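Local coordinates for aminoglycoside N(3)-acetyltransferase (Streptomyces griseus, PDB 7LAP), which probably acetylates the 3-amino group of aminoglycoside antibiotics, and so mediates resistance to them, at residues B[31-45]-B[64-78]. Residues are numbered along the deposited sequence; the frame is centred on the assembly and turned at random.
Sequences LAALGLVPGDTVMFH and ALLDVVGPTGTLLVT
Strands 41-45 and 74-78 run parallel, their short axes 4.6 Å apart at closest and turned by 33°. Thr41 pairs with Thr74, Val42 with Leu75 and Met43 with Leu76. Thr74 N hydrogen-bonds to Asp40 O, Val42 N to Thr74 O, Leu76 N to Val42 O and Phe44 N to Leu76 O, all four at 2.9 to 3.0 Å; past the last of these, one water bridges Phe44 O and Thr78 N. Ahead of the strands, the type II turn Val37-Asp40 meets the end of helix 58-69, where Gly39 N reaches Val69 O at 2.8 Å in an almost straight bond (174°). Asp40 OD2 takes the N-H of Val37 across that turn, from above the carboxylate plane, and also forms a salt bridge with Arg176. Helix 58-69 belongs to the right-handed beta-alpha-beta crossover that joins the two strands, at the centre of a mixed sheet whose strand 176-180 flanks 41-46 on its other side. Between helix and sheet, the Phe44 ring is sandwiched: Leu65 CD1 sits over one face, 3.5 Å from the centroid, and Val77 CG1 over the opposite face at 3.8 Å. A chi1 of 70° puts CG between the backbone N and the carbonyl carbon, which turns the ring across toward strand 74-78, on the side of the sheet that helix 58-69 covers. The other branch of Leu65, CD2, presses on Leu31 CD1 at a tight 3.4 Å and touches Leu36 CD2. Val68 divides its methyls: CG1 meets Leu36 CB in the loop, CG2 meets Leu31 CB in helix 24-34. On the sheet face bearing Thr41 and Met43, Thr41 CG2 meets Leu76 CD1 at 3.6 Å, while Leu151 of helix 148-152 packs over Thr41, Thr74 and Leu76.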
ATOM      1  N   LEU B  31     -12.611  13.810  16.901  1.00 34.62           N
ATOM      2  CA  LEU B  31     -12.550  12.543  17.619  1.00 36.73           C
ATOM      3  C   LEU B  31     -12.870  12.719  19.105  1.00 39.20           C
ATOM      4  O   LEU B  31     -13.558  11.882  19.694  1.00 37.90           O
ATOM      5  CB  LEU B  31     -11.162  11.910  17.474  1.00 37.33           C
ATOM      6  CG  LEU B  31     -10.788  11.419  16.071  1.00 37.61           C
ATOM      7  CD1 LEU B  31      -9.259  11.116  15.993  1.00 34.20           C
ATOM      8  CD2 LEU B  31     -11.671  10.214  15.611  1.00 35.81           C
ATOM      9  N   ALA B  32     -12.319  13.759  19.736  1.00 37.12           N
ATOM     10  CA  ALA B  32     -12.665  14.055  21.119  1.00 42.95           C
ATOM     11  C   ALA B  32     -14.171  14.340  21.271  1.00 44.66           C
ATOM     12  O   ALA B  32     -14.800  13.864  22.217  1.00 40.72           O
ATOM     13  CB  ALA B  32     -11.826  15.230  21.623  1.00 40.73           C
ATOM     14  N   ALA B  33     -14.778  15.049  20.312  1.00 39.49           N
ATOM     15  CA  ALA B  33     -16.216  15.314  20.393  1.00 40.06           C
ATOM     16  C   ALA B  33     -17.042  14.030  20.313  1.00 47.67           C
ATOM     17  O   ALA B  33     -18.149  13.968  20.866  1.00 46.72           O
ATOM     18  CB  ALA B  33     -16.638  16.301  19.292  1.00 38.30           C
ATOM     19  N   LEU B  34     -16.520  12.993  19.646  1.00 41.88           N
ATOM     20  CA  LEU B  34     -17.203  11.706  19.586  1.00 43.54           C
ATOM     21  C   LEU B  34     -17.172  10.963  20.918  1.00 48.48           C
ATOM     22  O   LEU B  34     -17.974  10.044  21.129  1.00 49.57           O
ATOM     23  CB  LEU B  34     -16.513  10.808  18.559  1.00 51.29           C
ATOM     24  CG  LEU B  34     -17.007  10.531  17.161  1.00 54.32           C
ATOM     25  CD1 LEU B  34     -16.235   9.301  16.705  1.00 47.68           C
ATOM     26  CD2 LEU B  34     -18.497  10.305  17.146  1.00 55.39           C
ATOM     27  N   GLY B  35     -16.197  11.265  21.780  1.00 40.01           N
ATOM     28  CA  GLY B  35     -16.075  10.605  23.084  1.00 38.99           C
ATOM     29  C   GLY B  35     -14.755   9.884  23.274  1.00 37.40           C
ATOM     30  O   GLY B  35     -14.558   9.236  24.307  1.00 42.16           O
ATOM     31  N   LEU B  36     -13.829   9.942  22.328  1.00 37.16           N
ATOM     32  CA  LEU B  36     -12.531   9.313  22.535  1.00 36.44           C
ATOM     33  C   LEU B  36     -11.732  10.128  23.558  1.00 40.57           C
ATOM     34  O   LEU B  36     -11.760  11.367  23.526  1.00 39.70           O
ATOM     35  CB  LEU B  36     -11.818   9.227  21.180  1.00 37.80           C
ATOM     36  CG  LEU B  36     -10.787   8.133  20.931  1.00 46.23           C
ATOM     37  CD1 LEU B  36     -11.261   6.736  21.376  1.00 42.15           C
ATOM     38  CD2 LEU B  36     -10.422   8.150  19.423  1.00 47.68           C
ATOM     39  N   VAL B  37     -11.038   9.447  24.485  1.00 39.67           N
ATOM     40  CA  VAL B  37     -10.405  10.151  25.603  1.00 41.17           C
ATOM     41  C   VAL B  37      -8.987   9.623  25.819  1.00 46.79           C
ATOM     42  O   VAL B  37      -8.627   8.524  25.360  1.00 42.74           O
ATOM     43  CB  VAL B  37     -11.225  10.014  26.916  1.00 43.56           C
ATOM     44  CG1 VAL B  37     -12.576  10.736  26.829  1.00 44.74           C
ATOM     45  CG2 VAL B  37     -11.316   8.536  27.423  1.00 41.50           C
ATOM     46  N   PRO B  38      -8.158  10.382  26.558  1.00 45.75           N
ATOM     47  CA  PRO B  38      -6.816   9.906  26.883  1.00 45.72           C
ATOM     48  C   PRO B  38      -6.853   8.538  27.549  1.00 49.95           C
ATOM     49  O   PRO B  38      -7.682   8.265  28.418  1.00 49.16           O
ATOM     50  CB  PRO B  38      -6.290  10.982  27.837  1.00 48.76           C
ATOM     51  CG  PRO B  38      -7.010  12.229  27.397  1.00 47.91           C
ATOM     52  CD  PRO B  38      -8.363  11.784  26.999  1.00 46.45           C
ATOM     53  N   GLY B  39      -5.940   7.674  27.138  1.00 44.62           N
ATOM     54  CA  GLY B  39      -5.854   6.370  27.730  1.00 46.19           C
ATOM     55  C   GLY B  39      -6.672   5.306  27.037  1.00 45.20           C
ATOM     56  O   GLY B  39      -6.504   4.131  27.363  1.00 45.23           O
ATOM     57  N   ASP B  40      -7.555   5.674  26.104  1.00 43.55           N
ATOM     58  CA  ASP B  40      -8.396   4.686  25.436  1.00 42.60           C
ATOM     59  C   ASP B  40      -7.546   3.728  24.602  1.00 40.68           C
ATOM     60  O   ASP B  40      -6.527   4.108  24.015  1.00 39.02           O
ATOM     61  CB  ASP B  40      -9.414   5.381  24.502  1.00 38.26           C
ATOM     62  CG  ASP B  40     -10.721   5.725  25.195  1.00 42.10           C
ATOM     63  OD1 ASP B  40     -10.959   5.159  26.273  1.00 44.18           O
ATOM     64  OD2 ASP B  40     -11.504   6.569  24.670  1.00 42.93           O
ATOM     65  N   THR B  41      -8.014   2.492  24.482  1.00 43.85           N
ATOM     66  CA  THR B  41      -7.564   1.595  23.423  1.00 41.27           C
ATOM     67  C   THR B  41      -8.670   1.525  22.376  1.00 41.44           C
ATOM     68  O   THR B  41      -9.811   1.174  22.705  1.00 41.16           O
ATOM     69  CB  THR B  41      -7.229   0.206  23.987  1.00 41.79           C
ATOM     70  OG1 THR B  41      -6.076   0.317  24.823  1.00 43.47           O
ATOM     71  CG2 THR B  41      -6.868  -0.753  22.883  1.00 40.90           C
ATOM     72  N   VAL B  42      -8.365   1.881  21.125  1.00 37.53           N
ATOM     73  CA  VAL B  42      -9.427   1.957  20.125  1.00 37.66           C
ATOM     74  C   VAL B  42      -9.008   1.207  18.867  1.00 37.29           C
ATOM     75  O   VAL B  42      -7.982   1.520  18.254  1.00 36.60           O
ATOM     76  CB  VAL B  42      -9.827   3.408  19.790  1.00 37.16           C
ATOM     77  CG1 VAL B  42      -8.653   4.236  19.384  1.00 35.27           C
ATOM     78  CG2 VAL B  42     -10.877   3.425  18.644  1.00 35.69           C
ATOM     79  N   MET B  43      -9.807   0.220  18.485  1.00 37.39           N
ATOM     80  CA  MET B  43      -9.700  -0.427  17.185  1.00 37.84           C
ATOM     81  C   MET B  43     -10.503   0.382  16.161  1.00 36.33           C
ATOM     82  O   MET B  43     -11.655   0.731  16.411  1.00 35.12           O
ATOM     83  CB  MET B  43     -10.244  -1.849  17.290  1.00 37.31           C
ATOM     84  CG  MET B  43     -10.226  -2.610  16.002  1.00 41.11           C
ATOM     85  SD  MET B  43     -10.665  -4.329  16.328  1.00 49.85           S
ATOM     86  CE  MET B  43      -9.985  -5.047  14.822  1.00 53.73           C
ATOM     87  N   PHE B  44      -9.909   0.697  15.015  1.00 35.27           N
ATOM     88  CA  PHE B  44     -10.596   1.613  14.127  1.00 33.80           C
ATOM     89  C   PHE B  44     -10.560   1.108  12.691  1.00 35.68           C
ATOM     90  O   PHE B  44      -9.579   0.500  12.251  1.00 33.75           O
ATOM     91  CB  PHE B  44     -10.046   3.042  14.277  1.00 33.01           C
ATOM     92  CG  PHE B  44      -8.650   3.253  13.747  1.00 35.98           C
ATOM     93  CD1 PHE B  44      -7.540   2.815  14.443  1.00 34.25           C
ATOM     94  CD2 PHE B  44      -8.465   3.942  12.557  1.00 38.02           C
ATOM     95  CE1 PHE B  44      -6.255   3.038  13.932  1.00 33.50           C
ATOM     96  CE2 PHE B  44      -7.204   4.172  12.045  1.00 34.07           C
ATOM     97  CZ  PHE B  44      -6.093   3.704  12.727  1.00 34.11           C
ATOM     98  N   HIS B  45     -11.697   1.302  12.015  1.00 31.80           N
ATOM     99  CA  HIS B  45     -11.948   0.984  10.618  1.00 34.22           C
ATOM    100  C   HIS B  45     -12.222   2.288   9.883  1.00 36.77           C
ATOM    101  O   HIS B  45     -13.024   3.108  10.354  1.00 36.91           O
ATOM    102  CB  HIS B  45     -13.172   0.066  10.511  1.00 34.08           C
ATOM    103  CG  HIS B  45     -12.994  -1.224  11.251  1.00 41.71           C
ATOM    104  ND1 HIS B  45     -13.334  -1.384  12.584  1.00 43.40           N
ATOM    105  CD2 HIS B  45     -12.455  -2.404  10.854  1.00 40.59           C
ATOM    106  CE1 HIS B  45     -13.033  -2.618  12.965  1.00 42.47           C
ATOM    107  NE2 HIS B  45     -12.497  -3.252  11.937  1.00 40.82           N
ATOM    108  N   ALA B  64      -3.572  12.203  14.591  1.00 32.83           N
ATOM    109  CA  ALA B  64      -4.711  12.761  15.318  1.00 34.35           C
ATOM    110  C   ALA B  64      -5.229  11.773  16.366  1.00 36.01           C
ATOM    111  O   ALA B  64      -5.565  12.164  17.491  1.00 34.18           O
ATOM    112  CB  ALA B  64      -5.832  13.148  14.332  1.00 29.63           C
ATOM    113  N   LEU B  65      -5.340  10.500  15.999  1.00 32.29           N
ATOM    114  CA  LEU B  65      -5.763   9.483  16.957  1.00 35.29           C
ATOM    115  C   LEU B  65      -4.796   9.404  18.141  1.00 37.73           C
ATOM    116  O   LEU B  65      -5.225   9.266  19.287  1.00 38.72           O
ATOM    117  CB  LEU B  65      -5.871   8.115  16.265  1.00 33.61           C
ATOM    118  CG  LEU B  65      -7.093   7.980  15.351  1.00 35.86           C
ATOM    119  CD1 LEU B  65      -6.962   6.813  14.342  1.00 37.73           C
ATOM    120  CD2 LEU B  65      -8.377   7.809  16.201  1.00 34.54           C
ATOM    121  N   LEU B  66      -3.480   9.453  17.871  1.00 35.44           N
ATOM    122  CA  LEU B  66      -2.484   9.458  18.937  1.00 37.33           C
ATOM    123  C   LEU B  66      -2.587  10.707  19.793  1.00 40.61           C
ATOM    124  O   LEU B  66      -2.320  10.651  21.003  1.00 40.85           O
ATOM    125  CB  LEU B  66      -1.076   9.351  18.340  1.00 37.80           C
ATOM    126  CG  LEU B  66      -0.817   8.003  17.641  1.00 37.73           C
ATOM    127  CD1 LEU B  66       0.515   8.014  16.894  1.00 38.83           C
ATOM    128  CD2 LEU B  66      -0.859   6.839  18.649  1.00 40.59           C
ATOM    129  N   ASP B  67      -2.913  11.848  19.178  1.00 38.04           N
ATOM    130  CA  ASP B  67      -3.116  13.062  19.962  1.00 43.62           C
ATOM    131  C   ASP B  67      -4.244  12.882  20.970  1.00 45.38           C
ATOM    132  O   ASP B  67      -4.151  13.374  22.096  1.00 44.17           O
ATOM    133  CB  ASP B  67      -3.431  14.251  19.056  1.00 39.59           C
ATOM    134  CG  ASP B  67      -2.234  14.679  18.168  1.00 44.11           C
ATOM    135  OD1 ASP B  67      -1.077  14.307  18.435  1.00 45.63           O
ATOM    136  OD2 ASP B  67      -2.466  15.382  17.156  1.00 47.87           O
ATOM    137  N   VAL B  68      -5.335  12.213  20.574  1.00 40.52           N
ATOM    138  CA  VAL B  68      -6.475  12.103  21.475  1.00 39.39           C
ATOM    139  C   VAL B  68      -6.186  11.094  22.582  1.00 43.88           C
ATOM    140  O   VAL B  68      -6.365  11.392  23.769  1.00 46.13           O
ATOM    141  CB  VAL B  68      -7.772  11.740  20.712  1.00 44.90           C
ATOM    142  CG1 VAL B  68      -8.901  11.544  21.709  1.00 49.81           C
ATOM    143  CG2 VAL B  68      -8.173  12.851  19.773  1.00 42.06           C
ATOM    144  N   VAL B  69      -5.708   9.894  22.227  1.00 37.31           N
ATOM    145  CA  VAL B  69      -5.558   8.874  23.271  1.00 37.93           C
ATOM    146  C   VAL B  69      -4.271   9.081  24.043  1.00 40.92           C
ATOM    147  O   VAL B  69      -4.147   8.574  25.164  1.00 42.22           O
ATOM    148  CB  VAL B  69      -5.662   7.430  22.722  1.00 35.43           C
ATOM    149  CG1 VAL B  69      -6.964   7.275  21.899  1.00 34.45           C
ATOM    150  CG2 VAL B  69      -4.447   7.025  21.843  1.00 36.77           C
ATOM    151  N   GLY B  70      -3.322   9.844  23.503  1.00 40.58           N
ATOM    152  CA  GLY B  70      -2.135  10.204  24.247  1.00 43.09           C
ATOM    153  C   GLY B  70      -1.211   9.020  24.468  1.00 45.73           C
ATOM    154  O   GLY B  70      -1.505   7.902  24.039  1.00 44.74           O
ATOM    155  N   PRO B  71      -0.088   9.234  25.175  1.00 45.70           N
ATOM    156  CA  PRO B  71       0.950   8.187  25.252  1.00 46.29           C
ATOM    157  C   PRO B  71       0.510   6.910  25.960  1.00 47.84           C
ATOM    158  O   PRO B  71       1.134   5.868  25.747  1.00 43.45           O
ATOM    159  CB  PRO B  71       2.089   8.864  26.046  1.00 48.76           C
ATOM    160  CG  PRO B  71       1.770  10.332  26.031  1.00 49.93           C
ATOM    161  CD  PRO B  71       0.271  10.414  25.984  1.00 47.21           C
ATOM    162  N   THR B  72      -0.497   6.957  26.832  1.00 47.42           N
ATOM    163  CA  THR B  72      -0.939   5.751  27.527  1.00 44.73           C
ATOM    164  C   THR B  72      -2.013   4.983  26.760  1.00 42.88           C
ATOM    165  O   THR B  72      -2.390   3.887  27.185  1.00 44.36           O
ATOM    166  CB  THR B  72      -1.489   6.103  28.917  1.00 46.64           C
ATOM    167  OG1 THR B  72      -2.673   6.885  28.754  1.00 45.55           O
ATOM    168  CG2 THR B  72      -0.475   6.897  29.743  1.00 46.27           C
ATOM    169  N   GLY B  73      -2.520   5.525  25.649  1.00 40.47           N
ATOM    170  CA  GLY B  73      -3.516   4.836  24.853  1.00 42.31           C
ATOM    171  C   GLY B  73      -2.900   3.992  23.747  1.00 41.18           C
ATOM    172  O   GLY B  73      -1.691   3.956  23.545  1.00 40.40           O
ATOM    173  N   THR B  74      -3.774   3.318  22.999  1.00 38.47           N
ATOM    174  CA  THR B  74      -3.330   2.361  22.000  1.00 37.08           C
ATOM    175  C   THR B  74      -4.305   2.385  20.834  1.00 37.93           C
ATOM    176  O   THR B  74      -5.512   2.487  21.049  1.00 41.71           O
ATOM    177  CB  THR B  74      -3.258   0.942  22.581  1.00 38.56           C
ATOM    178  OG1 THR B  74      -2.470   0.956  23.774  1.00 42.30           O
ATOM    179  CG2 THR B  74      -2.601  -0.043  21.582  1.00 36.51           C
ATOM    180  N   LEU B  75      -3.782   2.268  19.611  1.00 37.61           N
ATOM    181  CA  LEU B  75      -4.587   2.133  18.398  1.00 40.62           C
ATOM    182  C   LEU B  75      -4.456   0.715  17.872  1.00 39.57           C
ATOM    183  O   LEU B  75      -3.382   0.128  17.940  1.00 39.67           O
ATOM    184  CB  LEU B  75      -4.132   3.102  17.287  1.00 35.29           C
ATOM    185  CG  LEU B  75      -3.869   4.552  17.679  1.00 37.65           C
ATOM    186  CD1 LEU B  75      -3.486   5.362  16.429  1.00 38.32           C
ATOM    187  CD2 LEU B  75      -5.106   5.124  18.372  1.00 38.59           C
ATOM    188  N   LEU B  76      -5.520   0.168  17.317  1.00 37.35           N
ATOM    189  CA  LEU B  76      -5.559  -1.158  16.737  1.00 35.46           C
ATOM    190  C   LEU B  76      -6.251  -1.197  15.385  1.00 39.94           C
ATOM    191  O   LEU B  76      -7.204  -0.500  15.188  1.00 38.72           O
ATOM    192  CB  LEU B  76      -6.391  -2.065  17.609  1.00 45.27           C
ATOM    193  CG  LEU B  76      -5.825  -3.061  18.576  1.00 58.94           C
ATOM    194  CD1 LEU B  76      -5.660  -2.293  19.858  1.00 69.54           C
ATOM    195  CD2 LEU B  76      -6.771  -4.208  18.799  1.00 52.28           C
ATOM    196  N   VAL B  77      -5.797  -2.043  14.480  1.00 36.70           N
ATOM    197  CA  VAL B  77      -6.451  -2.199  13.183  1.00 38.64           C
ATOM    198  C   VAL B  77      -6.478  -3.673  12.823  1.00 41.07           C
ATOM    199  O   VAL B  77      -5.755  -4.486  13.396  1.00 37.62           O
ATOM    200  CB  VAL B  77      -5.748  -1.432  12.041  1.00 33.87           C
ATOM    201  CG1 VAL B  77      -5.797   0.121  12.284  1.00 34.75           C
ATOM    202  CG2 VAL B  77      -4.335  -1.921  11.911  1.00 30.69           C
ATOM    203  N   THR B  78      -7.306  -4.016  11.848  1.00 39.20           N
ATOM    204  CA  THR B  78      -7.302  -5.366  11.322  1.00 41.34           C
ATOM    205  C   THR B  78      -6.511  -5.329  10.022  1.00 39.47           C
ATOM    206  O   THR B  78      -6.732  -4.442   9.194  1.00 39.67           O
ATOM    207  CB  THR B  78      -8.725  -5.900  11.148  1.00 41.54           C
ATOM    208  OG1 THR B  78      -8.671  -7.173  10.513  1.00 52.92           O
ATOM    209  CG2 THR B  78      -9.591  -4.999  10.246  1.00 45.45           C
TER
HETATM  210  O   HOH W   1      -8.914  -1.826  10.843  1.00 37.20           O